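Local structure of short afifavidin (Afifella pfennigii, 6HDS) at the interface of chains A and B. The protein binds biotin and 2-iminobiotin in strong non-covalent complexes, as a member of the avidin/streptavidin family. Sequence-based numbering; all coordinates share one arbitrary frame. Chains: chain A/B, short afifavidin.

Contact 1: the interface of chains A and B. Residues chain A 64-66, 69-71; chain B 85-86.
Strands 59-66 and 69-75 of chain A receive the beginning of strand 85-96 of chain B, chiefly through A:Phe69 and B:Val86. This is an apolar patch between two avidin-type beta-barrels, and it shows how a branched side chain can bridge neighbouring strands. B:Val86 hides 49 Å² of its surface here, the largest share of any residue in the patch. With CG1 anti to the backbone N (chi1 170°) and CG2 beside that N, its two methyls fork toward different parts of chain A. CG1 of B:Val86 points along strand 69-75 and lies 3.7 Å from the amide N of A:Gly71. CG2 of B:Val86 sits near the start of that strand, 3.7 Å from CB of A:Phe69. The same methyl also reaches the neighbouring strand 59-66, where the backbone N of A:Trp66 is 3.8 Å from CG2 of B:Val86. Beside this wedge, the ring of A:Phe69 brings one rim to the partner backbone, with CD2 4.0 Å from CA of B:Ser85. The hydroxymethyl group of B:Ser85, a biotin-binding residue, points away from chain A, opposite to the B:Val86 methyls. Behind the valine, the two chain A strands are tied together from their far side: the hydroxyl OG1 of A:Thr65 donates a 2.7 Å hydrogen bond to the carbonyl O of A:Phe69, with a C=O...OG1 angle of 155° and OG1 tilted 23° from the carbonyl plane.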
loop_
_atom_site.group_PDB
_atom_site.type_symbol
_atom_site.label_atom_id
_atom_site.label_comp_id
_atom_site.label_asym_id
_atom_site.label_seq_id
_atom_site.Cartn_x
_atom_site.Cartn_y
_atom_site.Cartn_z
ATOM N N LEU A 64 -4.011 -1.987 4.507
ATOM C CA LEU A 64 -4.088 -2.165 5.948
ATOM C C LEU A 64 -4.327 -0.828 6.631
ATOM O O LEU A 64 -4.038 0.259 6.111
ATOM C CB LEU A 64 -2.802 -2.787 6.497
ATOM C CG LEU A 64 -2.445 -4.168 5.966
ATOM C CD1 LEU A 64 -1.012 -4.529 6.373
ATOM C CD2 LEU A 64 -3.437 -5.235 6.449
ATOM N N THR A 65 -4.721 -0.938 7.885
ATOM C CA THR A 65 -5.069 0.234 8.672
ATOM C C THR A 65 -4.688 -0.002 10.136
ATOM O O THR A 65 -4.723 -1.126 10.637
ATOM C CB THR A 65 -6.555 0.563 8.553
ATOM O OG1 THR A 65 -6.793 1.757 9.324
ATOM C CG2 THR A 65 -7.433 -0.570 9.041
ATOM N N TRP A 66 -4.358 1.083 10.821
ATOM C CA TRP A 66 -4.330 1.058 12.235
ATOM C C TRP A 66 -4.734 2.440 12.744
ATOM O O TRP A 66 -4.142 3.450 12.329
ATOM C CB TRP A 66 -2.946 0.653 12.765
ATOM C CG TRP A 66 -3.023 0.696 14.242
ATOM C CD1 TRP A 66 -2.789 1.750 15.072
ATOM C CD2 TRP A 66 -3.662 -0.313 15.026
ATOM N NE1 TRP A 66 -3.160 1.426 16.346
ATOM C CE2 TRP A 66 -3.714 0.174 16.345
ATOM C CE3 TRP A 66 -4.171 -1.578 14.722
ATOM C CZ2 TRP A 66 -4.219 -0.592 17.386
ATOM C CZ3 TRP A 66 -4.719 -2.315 15.748
ATOM C CH2 TRP A 66 -4.724 -1.830 17.057
ATOM N N PHE A 69 -4.770 5.748 10.698
ATOM C CA PHE A 69 -3.783 5.620 9.605
ATOM C C PHE A 69 -4.167 4.495 8.653
ATOM O O PHE A 69 -4.727 3.462 9.039
ATOM C CB PHE A 69 -2.402 5.401 10.234
ATOM C CG PHE A 69 -2.033 6.552 11.126
ATOM C CD1 PHE A 69 -1.693 7.772 10.577
ATOM C CD2 PHE A 69 -2.016 6.408 12.508
ATOM C CE1 PHE A 69 -1.395 8.851 11.392
ATOM C CE2 PHE A 69 -1.716 7.487 13.326
ATOM C CZ PHE A 69 -1.385 8.702 12.763
ATOM N N ILE A 70 -3.836 4.705 7.373
ATOM C CA ILE A 70 -4.223 3.800 6.366
ATOM C C ILE A 70 -3.176 3.797 5.271
ATOM O O ILE A 70 -2.534 4.844 4.965
ATOM C CB ILE A 70 -5.615 4.162 5.781
ATOM C CG1 ILE A 70 -6.163 3.012 4.927
ATOM C CG2 ILE A 70 -5.542 5.461 4.985
ATOM C CD1 ILE A 70 -7.660 3.123 4.618
ATOM N N GLY A 71 -3.101 2.648 4.618
ATOM C CA GLY A 71 -2.384 2.488 3.398
ATOM C C GLY A 71 -3.027 1.466 2.480
ATOM O O GLY A 71 -3.548 0.461 2.925
ATOM N N SER B 85 0.906 3.669 13.291
ATOM C CA SER B 85 1.342 4.216 12.076
ATOM C C SER B 85 1.256 3.116 11.007
ATOM O O SER B 85 1.089 1.926 11.345
ATOM C CB SER B 85 2.777 4.774 12.201
ATOM O OG SER B 85 3.679 3.785 12.689
ATOM N N VAL B 86 1.334 3.546 9.750
ATOM C CA VAL B 86 1.272 2.649 8.601
ATOM C C VAL B 86 2.311 3.093 7.576
ATOM O O VAL B 86 2.468 4.284 7.340
ATOM C CB VAL B 86 -0.139 2.656 7.971
ATOM C CG1 VAL B 86 -0.107 1.912 6.640
ATOM C CG2 VAL B 86 -1.223 2.119 8.900
#

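Contact 2: the interface of chains A and B. Residues chain A 85-86, 109-111, 116; chain B 69, 90-91.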
loop_
_atom_site.group_PDB
_atom_site.type_symbol
_atom_site.label_atom_id
_atom_site.label_comp_id
_atom_site.label_asym_id
_atom_site.label_seq_id
_atom_site.Cartn_x
_atom_site.Cartn_y
_atom_site.Cartn_z
ATOM N N SER A 85 0.875 -0.405 -14.350
ATOM C CA SER A 85 1.314 0.436 -13.302
ATOM C C SER A 85 0.576 0.078 -12.012
ATOM O O SER A 85 -0.476 -0.605 -12.036
ATOM C CB SER A 85 1.085 1.858 -13.661
ATOM O OG SER A 85 -0.301 2.060 -13.938
ATOM N N VAL A 86 1.145 0.555 -10.910
ATOM C CA VAL A 86 0.590 0.385 -9.599
ATOM C C VAL A 86 0.683 1.692 -8.834
ATOM O O VAL A 86 1.736 2.335 -8.817
ATOM C CB VAL A 86 1.333 -0.715 -8.825
ATOM C CG1 VAL A 86 0.810 -0.812 -7.399
ATOM C CG2 VAL A 86 1.285 -2.055 -9.550
ATOM N N ALA A 109 4.143 3.600 -9.550
ATOM C CA ALA A 109 5.219 2.880 -10.304
ATOM C C ALA A 109 4.693 2.575 -11.705
ATOM O O ALA A 109 3.583 2.111 -11.837
ATOM C CB ALA A 109 5.667 1.639 -9.574
ATOM N N TYR A 110 5.459 2.935 -12.744
ATOM C CA TYR A 110 5.012 2.854 -14.136
ATOM C C TYR A 110 6.257 2.660 -15.005
ATOM O O TYR A 110 7.414 2.713 -14.500
ATOM C CB TYR A 110 4.216 4.093 -14.563
ATOM C CG TYR A 110 5.016 5.377 -14.614
ATOM C CD1 TYR A 110 5.345 6.071 -13.458
ATOM C CD2 TYR A 110 5.432 5.919 -15.822
ATOM C CE1 TYR A 110 6.114 7.227 -13.493
ATOM C CE2 TYR A 110 6.224 7.064 -15.872
ATOM C CZ TYR A 110 6.529 7.745 -14.701
ATOM O OH TYR A 110 7.319 8.865 -14.740
ATOM N N GLN A 111 6.026 2.447 -16.303
ATOM C CA GLN A 111 7.089 2.216 -17.235
ATOM C C GLN A 111 7.364 3.555 -17.931
ATOM O O GLN A 111 6.510 4.125 -18.672
ATOM C CB GLN A 111 6.730 1.103 -18.228
ATOM C CG GLN A 111 7.891 0.617 -19.096
ATOM C CD GLN A 111 9.242 0.597 -18.419
ATOM O OE1 GLN A 111 9.428 0.028 -17.340
ATOM N NE2 GLN A 111 10.212 1.236 -19.058
ATOM N N GLY A 116 11.768 1.580 -15.405
ATOM C CA GLY A 116 10.763 1.834 -14.306
ATOM C C GLY A 116 10.943 3.194 -13.627
ATOM O O GLY A 116 12.053 3.627 -13.408
ATOM N N PHE B 69 5.926 -4.268 -11.336
ATOM C CA PHE B 69 5.457 -3.184 -10.407
ATOM C C PHE B 69 4.765 -3.750 -9.177
ATOM O O PHE B 69 3.990 -4.769 -9.256
ATOM C CB PHE B 69 4.540 -2.227 -11.178
ATOM C CG PHE B 69 5.205 -1.608 -12.371
ATOM C CD1 PHE B 69 6.469 -1.032 -12.254
ATOM C CD2 PHE B 69 4.635 -1.679 -13.628
ATOM C CE1 PHE B 69 7.130 -0.544 -13.373
ATOM C CE2 PHE B 69 5.290 -1.173 -14.739
ATOM C CZ PHE B 69 6.527 -0.584 -14.606
ATOM N N THR B 90 5.996 1.506 -2.880
ATOM C CA THR B 90 5.627 1.328 -4.255
ATOM C C THR B 90 6.905 1.328 -5.069
ATOM O O THR B 90 7.736 2.220 -4.892
ATOM C CB THR B 90 4.659 2.441 -4.687
ATOM O OG1 THR B 90 3.632 2.612 -3.698
ATOM C CG2 THR B 90 3.990 2.173 -5.998
ATOM N N GLY B 91 7.033 0.375 -5.989
ATOM C CA GLY B 91 8.207 0.390 -6.777
ATOM C C GLY B 91 8.158 -0.609 -7.894
ATOM O O GLY B 91 7.076 -1.054 -8.329
#
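The carbonyl O of B:Gly91 is met across the interface by the methyl CB of A:Ala109, 3.3 Å away, while within its own chain it lies at the edge of the B:Phe69 ring, in the ring plane. In this avidin-family barrel pair the phenyl group of B:Phe69 is the main intruder, hiding 58 Å² against the end of strand 99-111 of chain A. The principle illustrated is an aromatic ring laid largely over the main chain of a strand, with side chains touching mainly its margins. One face covers main-chain atoms: CA of A:Tyr110 stands 3.8 Å above the plane of the B:Phe69 ring, displaced toward the rim, and the carbonyl carbon of A:Ala109 lies over the same face. Packing is tight at the far end of the ring, where CZ of B:Phe69 is 3.3 Å from C of A:Tyr110. The neighbouring CE1 of B:Phe69 is 3.5 Å from the carbonyl O of A:Tyr110. The phenol of that tyrosine points away from the intruding ring. At the ring's inner rim, CD1 of B:Phe69 comes within 3.9 Å of CB of A:Ala109. Past CZ, the side chain of A:Gln111 crosses B:Phe69 at roughly a right angle. Its bend at chi2 (35°) brings OE1 of A:Gln111 to 4.0 Å from CZ of B:Phe69, the amide turned 22° from the ring plane. On the other flank B:Thr90 uses its methyl branch, placed anti to the backbone N (chi1 -46° for OG1): CG2 of B:Thr90 approaches the carbonyl O of A:Val86 to 3.6 Å.

Contact 1 and contact 2 lie about 21 Å apart, measured between the centres of their C-alpha atoms, and overlap in part through the two-fold symmetry of the interface. Residues 69, 85 and 86 occur in both with the chains exchanged, so strands 69-75 and 85-96 serve at each end. Contact 1 samples the surroundings of residue 86, whereas contact 2 follows residue 69 onward to strand 99-111. Two such regions may brace the barrels at separate points, and the biotin-binding serine of each copy lies at the interface. The pair may or may not be the biological assembly.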